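Local coordinates for hemolysin-related protein (PDB 6MLT) that is a secreted biofilm matrix protein that binds metal ions and probably carbohydrate, and is thought to help Vibrio cholerae biofilms adhere to surfaces, at residues N335-S343 and S414-Q425; I320-I329 and G369-L377. One frame throughout, in Å; residues are numbered along the deposited sequence.

Overall arrangement
Both contacts lie in the beta-prism lectin region, away from the bound calcium and sodium ions, with their centres about 43 and 41 Å from the centre of the chain. These centres are 13 Å apart. In sequence the segments alternate: 320-329, 335-343, 369-377, 414-425. Strands 326-330 and 336-338 are neighbours in one four-stranded antiparallel sheet, so the two contacts share that sheet. Contact 1 joins its glycine-rich loop to the long loop between strands 405-413 and 428-435, which belong to a second sheet. Contact 2 packs strands 317-322 and 326-330 of the shared sheet on strand 370-377 of a third. Together they tie the three sheets of the prism to one another.

Contact 1. Residues N335-S343 and S414-Q425; sequences NMIGGSGGS and SKEKHLFKHKQQ
Lys421 NZ donates a hydrogen bond to Gly338 O at 3.0 Å, tilted from the carbonyl plane. The same NZ makes a weak bond to Gln424 OE1 at 3.4 Å, which ties the lysine to its own loop. The other atom of that amide, NE2, donates to Leu419 O, which lies in the amide plane. This holds the rotation of the amide. Lys421 CG is anti to the backbone N (chi1 -173°) and lies against Ser340, 3.8 Å from its OG. The chain then bends at chi2 (66°), and NZ goes on to Gly338 O.

Between the backbones, Ser340 N donates to Lys421 O at 3.1 Å. Gly339 CA makes a C-H...O contact with Gln424 O at 3.2 Å, with the two backbones close together. At Gly338, Ser414 OG lies 3.5 Å from the CA. This OG also donates to Gln425 O at 2.6 Å. Ser340 OG lies against the backbone of His422, 3.1 Å from its CA. One water accepts from Gly341 N and donates to His422 O and Gln424 O. Arg321 NH1 grips the carbonyls of Gly339 and Gly341. A glycine-rich connection after strand 336-338 thus meets the loop between strands 405-413 and 428-435, joining two sheets of a beta-prism lectin domain away from any annotated site.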
ATOM      1  N   ASN A 335      20.983  -8.053  21.360  1.00 42.95           N
ATOM      2  CA  ASN A 335      20.672  -9.484  21.408  1.00 57.87           C
ATOM      3  C   ASN A 335      21.864 -10.245  20.840  1.00 55.21           C
ATOM      4  O   ASN A 335      21.827 -10.713  19.699  1.00 58.16           O
ATOM      5  CB  ASN A 335      19.382  -9.795  20.624  1.00 73.12           C
ATOM      6  CG  ASN A 335      18.209  -8.951  21.074  1.00 87.26           C
ATOM      7  OD1 ASN A 335      17.521  -9.285  22.038  1.00 90.18           O
ATOM      8  ND2 ASN A 335      17.973  -7.847  20.374  1.00 94.57           N
ATOM      9  N   MET A 336      22.916 -10.381  21.643  1.00 45.46           N
ATOM     10  CA  MET A 336      24.171 -10.952  21.178  1.00 36.83           C
ATOM     11  C   MET A 336      24.502 -12.227  21.939  1.00 32.56           C
ATOM     12  O   MET A 336      24.355 -12.296  23.162  1.00 32.92           O
ATOM     13  CB  MET A 336      25.305  -9.937  21.318  1.00 32.35           C
ATOM     14  CG  MET A 336      25.090  -8.715  20.446  1.00 33.59           C
ATOM     15  SD  MET A 336      26.545  -7.696  20.357  1.00 38.09           S
ATOM     16  CE  MET A 336      27.526  -8.599  19.154  1.00 33.60           C
ATOM     17  N   ILE A 337      24.971 -13.225  21.199  1.00 29.89           N
ATOM     18  CA  ILE A 337      25.363 -14.516  21.749  1.00 26.27           C
ATOM     19  C   ILE A 337      26.865 -14.487  21.975  1.00 21.78           C
ATOM     20  O   ILE A 337      27.634 -14.338  21.022  1.00 22.34           O
ATOM     21  CB  ILE A 337      24.979 -15.660  20.799  1.00 30.69           C
ATOM     22  CG1 ILE A 337      23.514 -15.522  20.368  1.00 41.55           C
ATOM     23  CG2 ILE A 337      25.248 -17.004  21.442  1.00 28.82           C
ATOM     24  CD1 ILE A 337      22.536 -15.362  21.514  1.00 48.02           C
ATOM     25  N   GLY A 338      27.281 -14.646  23.224  1.00 20.84           N
ATOM     26  CA  GLY A 338      28.681 -14.677  23.564  1.00 19.94           C
ATOM     27  C   GLY A 338      28.947 -13.891  24.829  1.00 21.84           C
ATOM     28  O   GLY A 338      28.033 -13.530  25.571  1.00 24.31           O
ATOM     29  N   GLY A 339      30.224 -13.628  25.068  1.00 20.58           N
ATOM     30  CA  GLY A 339      30.655 -12.909  26.244  1.00 23.34           C
ATOM     31  C   GLY A 339      30.307 -11.431  26.167  1.00 21.74           C
ATOM     32  O   GLY A 339      29.684 -10.941  25.223  1.00 20.38           O
ATOM     33  N   SER A 340      30.731 -10.710  27.201  1.00 21.99           N
ATOM     34  CA  SER A 340      30.362  -9.312  27.369  1.00 23.30           C
ATOM     35  C   SER A 340      31.419  -8.335  26.858  1.00 21.42           C
ATOM     36  O   SER A 340      31.158  -7.126  26.846  1.00 21.59           O
ATOM     37  CB  SER A 340      30.089  -9.022  28.849  1.00 22.28           C
ATOM     38  OG  SER A 340      31.202  -9.395  29.643  1.00 22.65           O
ATOM     39  N   GLY A 341      32.589  -8.817  26.437  1.00 21.82           N
ATOM     40  CA  GLY A 341      33.693  -7.954  26.068  1.00 24.13           C
ATOM     41  C   GLY A 341      33.747  -7.673  24.575  1.00 23.00           C
ATOM     42  O   GLY A 341      32.870  -8.063  23.802  1.00 20.31           O
ATOM     43  N   GLY A 342      34.818  -6.986  24.170  1.00 21.71           N
ATOM     44  CA  GLY A 342      35.038  -6.623  22.785  1.00 19.97           C
ATOM     45  C   GLY A 342      34.380  -5.305  22.407  1.00 22.04           C
ATOM     46  O   GLY A 342      33.450  -4.824  23.056  1.00 20.84           O
ATOM     47  N   SER A 343      34.880  -4.714  21.323  1.00 19.75           N
ATOM     48  CA  SER A 343      34.275  -3.530  20.735  1.00 21.20           C
ATOM     49  C   SER A 343      33.334  -3.946  19.608  1.00 19.85           C
ATOM     50  O   SER A 343      33.415  -5.052  19.071  1.00 19.41           O
ATOM     51  CB  SER A 343      35.345  -2.549  20.232  1.00 23.61           C
ATOM     52  OG  SER A 343      36.267  -3.161  19.342  1.00 23.97           O
ATOM     53  N   SER A 414      28.583 -20.666  22.171  1.00 21.82           N
ATOM     54  CA  SER A 414      29.387 -19.997  23.191  1.00 22.06           C
ATOM     55  C   SER A 414      29.236 -20.749  24.502  1.00 23.22           C
ATOM     56  O   SER A 414      28.125 -20.870  25.028  1.00 22.54           O
ATOM     57  CB  SER A 414      28.974 -18.538  23.372  1.00 24.08           C
ATOM     58  OG  SER A 414      29.779 -17.912  24.366  1.00 26.13           O
ATOM     59  N   LYS A 415      30.350 -21.232  25.035  1.00 22.13           N
ATOM     60  CA  LYS A 415      30.350 -21.940  26.307  1.00 25.10           C
ATOM     61  C   LYS A 415      30.272 -20.960  27.473  1.00 27.02           C
ATOM     62  O   LYS A 415      30.958 -19.933  27.491  1.00 23.93           O
ATOM     63  CB  LYS A 415      31.613 -22.788  26.430  1.00 26.22           C
ATOM     64  CG  LYS A 415      31.688 -23.611  27.709  1.00 30.85           C
ATOM     65  CD  LYS A 415      32.978 -24.417  27.763  1.00 33.26           C
ATOM     66  CE  LYS A 415      33.130 -25.160  29.084  1.00 44.34           C
ATOM     67  NZ  LYS A 415      34.305 -26.071  29.064  1.00 55.18           N
ATOM     68  N   GLU A 416      29.439 -21.294  28.459  1.00 27.35           N
ATOM     69  CA  GLU A 416      29.285 -20.491  29.666  1.00 34.89           C
ATOM     70  C   GLU A 416      29.887 -21.124  30.910  1.00 34.94           C
ATOM     71  O   GLU A 416      30.370 -20.399  31.781  1.00 34.44           O
ATOM     72  CB  GLU A 416      27.800 -20.220  29.943  1.00 46.97           C
ATOM     73  CG  GLU A 416      27.083 -19.454  28.849  1.00 61.00           C
ATOM     74  CD  GLU A 416      25.632 -19.179  29.196  1.00 74.69           C
ATOM     75  OE1 GLU A 416      25.194 -19.599  30.288  1.00 80.27           O
ATOM     76  OE2 GLU A 416      24.928 -18.545  28.381  1.00 77.70           O
ATOM     77  N   LYS A 417      29.883 -22.454  31.006  1.00 36.55           N
ATOM     78  CA  LYS A 417      30.224 -23.128  32.253  1.00 36.87           C
ATOM     79  C   LYS A 417      31.621 -22.745  32.733  1.00 36.52           C
ATOM     80  O   LYS A 417      32.598 -22.845  31.986  1.00 35.62           O
ATOM     81  CB  LYS A 417      30.130 -24.646  32.065  1.00 35.45           C
ATOM     82  N   HIS A 418      31.708 -22.304  33.990  1.00 40.75           N
ATOM     83  CA  HIS A 418      32.987 -22.061  34.665  1.00 51.30           C
ATOM     84  C   HIS A 418      33.787 -20.933  34.014  1.00 42.56           C
ATOM     85  O   HIS A 418      35.017 -20.908  34.096  1.00 41.75           O
ATOM     86  CB  HIS A 418      33.832 -23.337  34.719  1.00 73.71           C
ATOM     87  CG  HIS A 418      33.207 -24.441  35.515  1.00 98.89           C
ATOM     88  ND1 HIS A 418      32.112 -24.242  36.328  1.00107.10           N
ATOM     89  CD2 HIS A 418      33.524 -25.752  35.625  1.00106.48           C
ATOM     90  CE1 HIS A 418      31.780 -25.385  36.904  1.00110.77           C
ATOM     91  NE2 HIS A 418      32.621 -26.316  36.493  1.00108.75           N
ATOM     92  N   LEU A 419      33.107 -19.982  33.381  1.00 35.63           N
ATOM     93  CA  LEU A 419      33.765 -18.857  32.726  1.00 30.66           C
ATOM     94  C   LEU A 419      33.113 -17.567  33.190  1.00 29.86           C
ATOM     95  O   LEU A 419      31.883 -17.482  33.250  1.00 26.00           O
ATOM     96  CB  LEU A 419      33.669 -18.965  31.202  1.00 28.87           C
ATOM     97  CG  LEU A 419      34.368 -20.157  30.552  1.00 35.24           C
ATOM     98  CD1 LEU A 419      33.919 -20.308  29.110  1.00 36.27           C
ATOM     99  CD2 LEU A 419      35.878 -19.982  30.625  1.00 37.75           C
ATOM    100  N   PHE A 420      33.930 -16.574  33.531  1.00 33.02           N
ATOM    101  CA  PHE A 420      33.400 -15.237  33.749  1.00 33.95           C
ATOM    102  C   PHE A 420      32.769 -14.724  32.460  1.00 27.20           C
ATOM    103  O   PHE A 420      33.246 -15.004  31.355  1.00 23.26           O
ATOM    104  CB  PHE A 420      34.500 -14.274  34.194  1.00 37.63           C
ATOM    105  CG  PHE A 420      35.145 -14.638  35.499  1.00 42.90           C
ATOM    106  CD1 PHE A 420      34.397 -14.733  36.656  1.00 46.02           C
ATOM    107  CD2 PHE A 420      36.513 -14.863  35.570  1.00 45.23           C
ATOM    108  CE1 PHE A 420      34.993 -15.062  37.858  1.00 49.00           C
ATOM    109  CE2 PHE A 420      37.116 -15.190  36.772  1.00 47.60           C
ATOM    110  CZ  PHE A 420      36.356 -15.290  37.915  1.00 48.74           C
ATOM    111  N   LYS A 421      31.698 -13.944  32.609  1.00 24.48           N
ATOM    112  CA  LYS A 421      30.988 -13.442  31.437  1.00 26.13           C
ATOM    113  C   LYS A 421      31.911 -12.632  30.532  1.00 25.09           C
ATOM    114  O   LYS A 421      31.797 -12.695  29.301  1.00 24.29           O
ATOM    115  CB  LYS A 421      29.787 -12.604  31.873  1.00 31.72           C
ATOM    116  CG  LYS A 421      28.883 -12.161  30.734  1.00 39.76           C
ATOM    117  CD  LYS A 421      28.181 -13.340  30.062  1.00 47.60           C
ATOM    118  CE  LYS A 421      27.296 -12.883  28.909  1.00 51.49           C
ATOM    119  NZ  LYS A 421      26.672 -14.033  28.187  1.00 53.72           N
ATOM    120  N   HIS A 422      32.837 -11.872  31.115  1.00 23.42           N
ATOM    121  CA  HIS A 422      33.721 -11.045  30.304  1.00 25.23           C
ATOM    122  C   HIS A 422      34.822 -11.845  29.623  1.00 24.37           C
ATOM    123  O   HIS A 422      35.525 -11.291  28.770  1.00 23.46           O
ATOM    124  CB  HIS A 422      34.331  -9.924  31.154  1.00 24.89           C
ATOM    125  CG  HIS A 422      35.357 -10.386  32.144  1.00 25.91           C
ATOM    126  ND1 HIS A 422      35.031 -10.811  33.414  1.00 28.79           N
ATOM    127  CD2 HIS A 422      36.707 -10.461  32.060  1.00 27.38           C
ATOM    128  CE1 HIS A 422      36.133 -11.142  34.064  1.00 30.24           C
ATOM    129  NE2 HIS A 422      37.165 -10.935  33.266  1.00 27.93           N
ATOM    130  N   LYS A 423      34.970 -13.130  29.948  1.00 24.07           N
ATOM    131  CA  LYS A 423      35.905 -14.000  29.251  1.00 24.52           C
ATOM    132  C   LYS A 423      35.212 -15.026  28.366  1.00 24.81           C
ATOM    133  O   LYS A 423      35.893 -15.763  27.645  1.00 25.91           O
ATOM    134  CB  LYS A 423      36.824 -14.714  30.254  1.00 25.69           C
ATOM    135  CG  LYS A 423      37.866 -13.800  30.909  1.00 33.88           C
ATOM    136  CD  LYS A 423      38.790 -13.155  29.877  1.00 42.58           C
ATOM    137  CE  LYS A 423      39.885 -12.321  30.529  1.00 49.97           C
ATOM    138  NZ  LYS A 423      40.726 -11.610  29.515  1.00 48.73           N
ATOM    139  N   GLN A 424      33.883 -15.092  28.381  1.00 22.77           N
ATOM    140  CA  GLN A 424      33.192 -15.951  27.431  1.00 22.54           C
ATOM    141  C   GLN A 424      33.389 -15.408  26.019  1.00 23.22           C
ATOM    142  O   GLN A 424      33.589 -14.208  25.818  1.00 23.42           O
ATOM    143  CB  GLN A 424      31.705 -16.046  27.787  1.00 23.42           C
ATOM    144  CG  GLN A 424      31.446 -16.790  29.092  1.00 24.16           C
ATOM    145  CD  GLN A 424      30.009 -16.694  29.570  1.00 26.50           C
ATOM    146  OE1 GLN A 424      29.104 -16.370  28.800  1.00 25.96           O
ATOM    147  NE2 GLN A 424      29.794 -16.972  30.853  1.00 27.56           N
ATOM    148  N   GLN A 425      33.372 -16.304  25.034  1.00 20.88           N
ATOM    149  CA  GLN A 425      33.584 -15.892  23.650  1.00 19.28           C
ATOM    150  C   GLN A 425      32.811 -16.823  22.727  1.00 20.63           C
ATOM    151  O   GLN A 425      32.138 -17.756  23.176  1.00 20.76           O
ATOM    152  CB  GLN A 425      35.077 -15.884  23.291  1.00 19.44           C
ATOM    153  CG  GLN A 425      35.730 -17.263  23.259  1.00 20.17           C
ATOM    154  CD  GLN A 425      37.020 -17.265  22.455  1.00 23.07           C
ATOM    155  OE1 GLN A 425      36.995 -17.250  21.222  1.00 26.50           O
ATOM    156  NE2 GLN A 425      38.148 -17.249  23.146  1.00 22.01           N
TER
HETATM  157  O   HOH W   1      33.943 -11.319  26.337  1.00 19.58           O

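Contact 2. Residues I320-I329 and G369-L377; sequences IRSGAVVDAI and GVLEMSFTL
In the beta-prism lectin fold three antiparallel sheets enclose a shared core, and here two of them meet. Strands 326-329 and 370-377 cross at 74°, with their axes 6.8 Å apart at the closest point. Met373 holds the middle of the contact. A bend at chi3 (-63°) turns its CE toward the first sheet. Ile329 CD1 meets this methyl tip to tip at 3.9 Å, and Ile320 CD1 lies 4.1 Å from Met373 CE. Val326 comes to the same methyl at about a right angle through CG1. Ile320 CD1 also meets the Phe375 ring obliquely, 3.9 Å from CE1. Met410 of strand 405-413, in the third sheet, touches both Ile329 and Met373.

Near the corner of the chain at Gly369 the backbones come together. Val326 N makes a weak hydrogen bond to Val370 O at 3.3 Å. Val325 CA makes a C-H...O contact with Leu371 O at 3.4 Å. Beside them Val326 CG2 packs on Val370 CG1, and Val325 CG1 lies 3.8 Å from Leu371 CD2. Across these two segments the sheets are therefore held mainly by buried aliphatic, methionine and phenylalanine side chains, with little help from polar bonds.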
ATOM      1  N   ILE A 320      28.789  -7.678  15.749  1.00 19.85           N
ATOM      2  CA  ILE A 320      29.868  -8.508  16.279  1.00 20.67           C
ATOM      3  C   ILE A 320      30.662  -7.696  17.286  1.00 20.87           C
ATOM      4  O   ILE A 320      31.085  -6.574  16.990  1.00 22.55           O
ATOM      5  CB  ILE A 320      30.802  -9.011  15.167  1.00 21.84           C
ATOM      6  CG1 ILE A 320      30.009  -9.804  14.123  1.00 23.11           C
ATOM      7  CG2 ILE A 320      31.928  -9.864  15.770  1.00 23.94           C
ATOM      8  CD1 ILE A 320      30.856 -10.270  12.932  1.00 25.74           C
ATOM      9  N   ARG A 321      30.882  -8.264  18.468  1.00 19.50           N
ATOM     10  CA  ARG A 321      31.814  -7.691  19.427  1.00 19.17           C
ATOM     11  C   ARG A 321      33.071  -8.543  19.442  1.00 18.92           C
ATOM     12  O   ARG A 321      32.998  -9.775  19.528  1.00 19.16           O
ATOM     13  CB  ARG A 321      31.204  -7.577  20.830  1.00 19.49           C
ATOM     14  CG  ARG A 321      30.506  -6.231  21.075  1.00 20.00           C
ATOM     15  CD  ARG A 321      30.153  -6.002  22.550  1.00 20.52           C
ATOM     16  NE  ARG A 321      28.926  -6.689  22.956  1.00 22.48           N
ATOM     17  CZ  ARG A 321      28.871  -7.868  23.568  1.00 22.37           C
ATOM     18  NH1 ARG A 321      29.977  -8.532  23.862  1.00 20.24           N
ATOM     19  NH2 ARG A 321      27.692  -8.394  23.891  1.00 21.04           N
ATOM     20  N   SER A 322      34.222  -7.887  19.325  1.00 19.35           N
ATOM     21  CA  SER A 322      35.474  -8.612  19.207  1.00 18.89           C
ATOM     22  C   SER A 322      36.608  -7.719  19.678  1.00 19.19           C
ATOM     23  O   SER A 322      36.528  -6.494  19.592  1.00 19.60           O
ATOM     24  CB  SER A 322      35.716  -9.059  17.764  1.00 21.02           C
ATOM     25  OG  SER A 322      35.878  -7.939  16.908  1.00 19.06           O
ATOM     26  N   GLY A 323      37.655  -8.359  20.192  1.00 19.95           N
ATOM     27  CA  GLY A 323      38.894  -7.685  20.513  1.00 20.78           C
ATOM     28  C   GLY A 323      40.051  -8.506  19.992  1.00 21.76           C
ATOM     29  O   GLY A 323      40.281  -8.561  18.778  1.00 22.70           O
ATOM     30  N   ALA A 324      40.774  -9.171  20.896  1.00 19.03           N
ATOM     31  CA  ALA A 324      41.761 -10.152  20.472  1.00 23.72           C
ATOM     32  C   ALA A 324      41.096 -11.339  19.784  1.00 22.39           C
ATOM     33  O   ALA A 324      41.692 -11.956  18.891  1.00 19.96           O
ATOM     34  CB  ALA A 324      42.577 -10.627  21.674  1.00 25.87           C
ATOM     35  N   VAL A 325      39.875 -11.675  20.187  1.00 18.88           N
ATOM     36  CA  VAL A 325      39.146 -12.816  19.656  1.00 18.30           C
ATOM     37  C   VAL A 325      37.708 -12.381  19.388  1.00 18.30           C
ATOM     38  O   VAL A 325      37.338 -11.224  19.604  1.00 18.43           O
ATOM     39  CB  VAL A 325      39.202 -14.037  20.599  1.00 21.15           C
ATOM     40  CG1 VAL A 325      40.657 -14.475  20.798  1.00 23.80           C
ATOM     41  CG2 VAL A 325      38.530 -13.740  21.945  1.00 22.92           C
ATOM     42  N   VAL A 326      36.904 -13.308  18.875  1.00 18.24           N
ATOM     43  CA  VAL A 326      35.508 -13.032  18.552  1.00 18.82           C
ATOM     44  C   VAL A 326      34.680 -13.345  19.793  1.00 18.74           C
ATOM     45  O   VAL A 326      34.579 -14.501  20.209  1.00 20.10           O
ATOM     46  CB  VAL A 326      35.038 -13.848  17.341  1.00 19.10           C
ATOM     47  CG1 VAL A 326      33.575 -13.580  17.057  1.00 20.38           C
ATOM     48  CG2 VAL A 326      35.868 -13.509  16.117  1.00 22.09           C
ATOM     49  N   ASP A 327      34.077 -12.315  20.381  1.00 21.07           N
ATOM     50  CA  ASP A 327      33.447 -12.431  21.690  1.00 20.41           C
ATOM     51  C   ASP A 327      31.950 -12.673  21.630  1.00 18.80           C
ATOM     52  O   ASP A 327      31.432 -13.458  22.427  1.00 19.03           O
ATOM     53  CB  ASP A 327      33.732 -11.173  22.507  1.00 23.08           C
ATOM     54  CG  ASP A 327      35.211 -10.993  22.754  1.00 27.23           C
ATOM     55  OD1 ASP A 327      35.833 -11.938  23.295  1.00 27.71           O
ATOM     56  OD2 ASP A 327      35.756  -9.945  22.360  1.00 26.12           O
ATOM     57  N   ALA A 328      31.237 -12.031  20.709  1.00 18.85           N
ATOM     58  CA  ALA A 328      29.795 -12.210  20.652  1.00 20.11           C
ATOM     59  C   ALA A 328      29.288 -11.832  19.271  1.00 21.62           C
ATOM     60  O   ALA A 328      29.876 -10.998  18.579  1.00 18.73           O
ATOM     61  CB  ALA A 328      29.081 -11.382  21.722  1.00 19.53           C
ATOM     62  N   ILE A 329      28.181 -12.462  18.884  1.00 22.19           N
ATOM     63  CA  ILE A 329      27.552 -12.236  17.590  1.00 19.88           C
ATOM     64  C   ILE A 329      26.052 -12.132  17.811  1.00 20.03           C
ATOM     65  O   ILE A 329      25.475 -12.922  18.564  1.00 21.03           O
ATOM     66  CB  ILE A 329      27.875 -13.366  16.592  1.00 24.30           C
ATOM     67  CG1 ILE A 329      29.379 -13.446  16.348  1.00 23.66           C
ATOM     68  CG2 ILE A 329      27.134 -13.145  15.275  1.00 27.09           C
ATOM     69  CD1 ILE A 329      29.798 -14.690  15.581  1.00 25.46           C
ATOM     70  N   GLY A 369      38.492 -21.640  20.824  1.00 18.75           N
ATOM     71  CA  GLY A 369      37.355 -20.943  20.259  1.00 17.47           C
ATOM     72  C   GLY A 369      37.688 -20.282  18.940  1.00 17.26           C
ATOM     73  O   GLY A 369      38.716 -20.558  18.324  1.00 18.92           O
ATOM     74  N   VAL A 370      36.787 -19.404  18.511  1.00 17.21           N
ATOM     75  CA  VAL A 370      36.981 -18.646  17.280  1.00 18.69           C
ATOM     76  C   VAL A 370      37.829 -17.418  17.588  1.00 19.63           C
ATOM     77  O   VAL A 370      37.440 -16.561  18.390  1.00 19.10           O
ATOM     78  CB  VAL A 370      35.634 -18.252  16.654  1.00 18.35           C
ATOM     79  CG1 VAL A 370      35.840 -17.377  15.428  1.00 18.61           C
ATOM     80  CG2 VAL A 370      34.849 -19.509  16.283  1.00 17.81           C
ATOM     81  N   LEU A 371      38.991 -17.330  16.940  1.00 18.05           N
ATOM     82  CA  LEU A 371      39.962 -16.266  17.172  1.00 16.82           C
ATOM     83  C   LEU A 371      39.776 -15.113  16.200  1.00 17.13           C
ATOM     84  O   LEU A 371      39.943 -13.950  16.581  1.00 19.51           O
ATOM     85  CB  LEU A 371      41.385 -16.822  17.052  1.00 18.39           C
ATOM     86  CG  LEU A 371      41.647 -18.096  17.852  1.00 19.32           C
ATOM     87  CD1 LEU A 371      43.039 -18.635  17.557  1.00 22.78           C
ATOM     88  CD2 LEU A 371      41.479 -17.853  19.351  1.00 21.06           C
ATOM     89  N   GLU A 372      39.421 -15.410  14.954  1.00 17.13           N
ATOM     90  CA  GLU A 372      39.282 -14.368  13.950  1.00 18.44           C
ATOM     91  C   GLU A 372      38.332 -14.828  12.859  1.00 19.81           C
ATOM     92  O   GLU A 372      38.262 -16.016  12.529  1.00 20.69           O
ATOM     93  CB  GLU A 372      40.641 -13.991  13.334  1.00 22.07           C
ATOM     94  CG  GLU A 372      40.573 -12.779  12.401  1.00 33.10           C
ATOM     95  CD  GLU A 372      41.754 -12.677  11.473  1.00 57.31           C
ATOM     96  OE1 GLU A 372      42.838 -12.252  11.926  1.00 67.31           O
ATOM     97  OE2 GLU A 372      41.594 -13.026  10.285  1.00 67.26           O
ATOM     98  N   MET A 373      37.596 -13.866  12.305  1.00 17.82           N
ATOM     99  CA  MET A 373      36.858 -14.062  11.069  1.00 19.38           C
ATOM    100  C   MET A 373      37.199 -12.913  10.139  1.00 21.56           C
ATOM    101  O   MET A 373      37.252 -11.757  10.568  1.00 20.14           O
ATOM    102  CB  MET A 373      35.346 -14.131  11.316  1.00 20.18           C
ATOM    103  CG  MET A 373      34.927 -15.310  12.176  1.00 22.40           C
ATOM    104  SD  MET A 373      33.138 -15.500  12.227  1.00 26.47           S
ATOM    105  CE  MET A 373      32.643 -13.978  13.022  1.00 29.70           C
ATOM    106  N   SER A 374      37.466 -13.236   8.877  1.00 20.85           N
ATOM    107  CA  SER A 374      37.767 -12.237   7.859  1.00 22.88           C
ATOM    108  C   SER A 374      36.749 -12.377   6.738  1.00 24.27           C
ATOM    109  O   SER A 374      36.716 -13.402   6.046  1.00 26.09           O
ATOM    110  CB  SER A 374      39.195 -12.400   7.345  1.00 27.18           C
ATOM    111  OG  SER A 374      39.507 -11.384   6.423  1.00 30.88           O
ATOM    112  N   PHE A 375      35.913 -11.353   6.570  1.00 23.60           N
ATOM    113  CA  PHE A 375      34.884 -11.334   5.537  1.00 23.69           C
ATOM    114  C   PHE A 375      35.437 -10.689   4.272  1.00 26.24           C
ATOM    115  O   PHE A 375      35.919  -9.552   4.312  1.00 29.93           O
ATOM    116  CB  PHE A 375      33.655 -10.556   6.010  1.00 23.70           C
ATOM    117  CG  PHE A 375      33.006 -11.110   7.243  1.00 24.67           C
ATOM    118  CD1 PHE A 375      33.411 -10.698   8.504  1.00 26.61           C
ATOM    119  CD2 PHE A 375      31.969 -12.019   7.144  1.00 26.21           C
ATOM    120  CE1 PHE A 375      32.792 -11.206   9.651  1.00 25.33           C
ATOM    121  CE2 PHE A 375      31.351 -12.524   8.283  1.00 23.93           C
ATOM    122  CZ  PHE A 375      31.762 -12.117   9.532  1.00 23.21           C
ATOM    123  N   THR A 376      35.356 -11.404   3.152  1.00 23.83           N
ATOM    124  CA  THR A 376      35.643 -10.831   1.842  1.00 27.37           C
ATOM    125  C   THR A 376      34.330 -10.350   1.236  1.00 30.83           C
ATOM    126  O   THR A 376      33.373 -11.125   1.118  1.00 30.44           O
ATOM    127  CB  THR A 376      36.321 -11.847   0.923  1.00 29.84           C
ATOM    128  OG1 THR A 376      37.574 -12.244   1.484  1.00 29.56           O
ATOM    129  CG2 THR A 376      36.573 -11.248  -0.466  1.00 34.51           C
ATOM    130  N   LEU A 377      34.282  -9.075   0.864  1.00 34.20           N
ATOM    131  CA  LEU A 377      33.083  -8.482   0.289  1.00 36.39           C
ATOM    132  C   LEU A 377      33.146  -8.518  -1.235  1.00 36.71           C
ATOM    133  O   LEU A 377      34.184  -8.796  -1.836  1.00 33.54           O
ATOM    134  CB  LEU A 377      32.912  -7.047   0.783  1.00 39.05           C
ATOM    135  CG  LEU A 377      32.927  -6.868   2.303  1.00 39.65           C
ATOM    136  CD1 LEU A 377      32.621  -5.417   2.667  1.00 42.77           C
ATOM    137  CD2 LEU A 377      31.949  -7.813   2.989  1.00 35.58           C
TER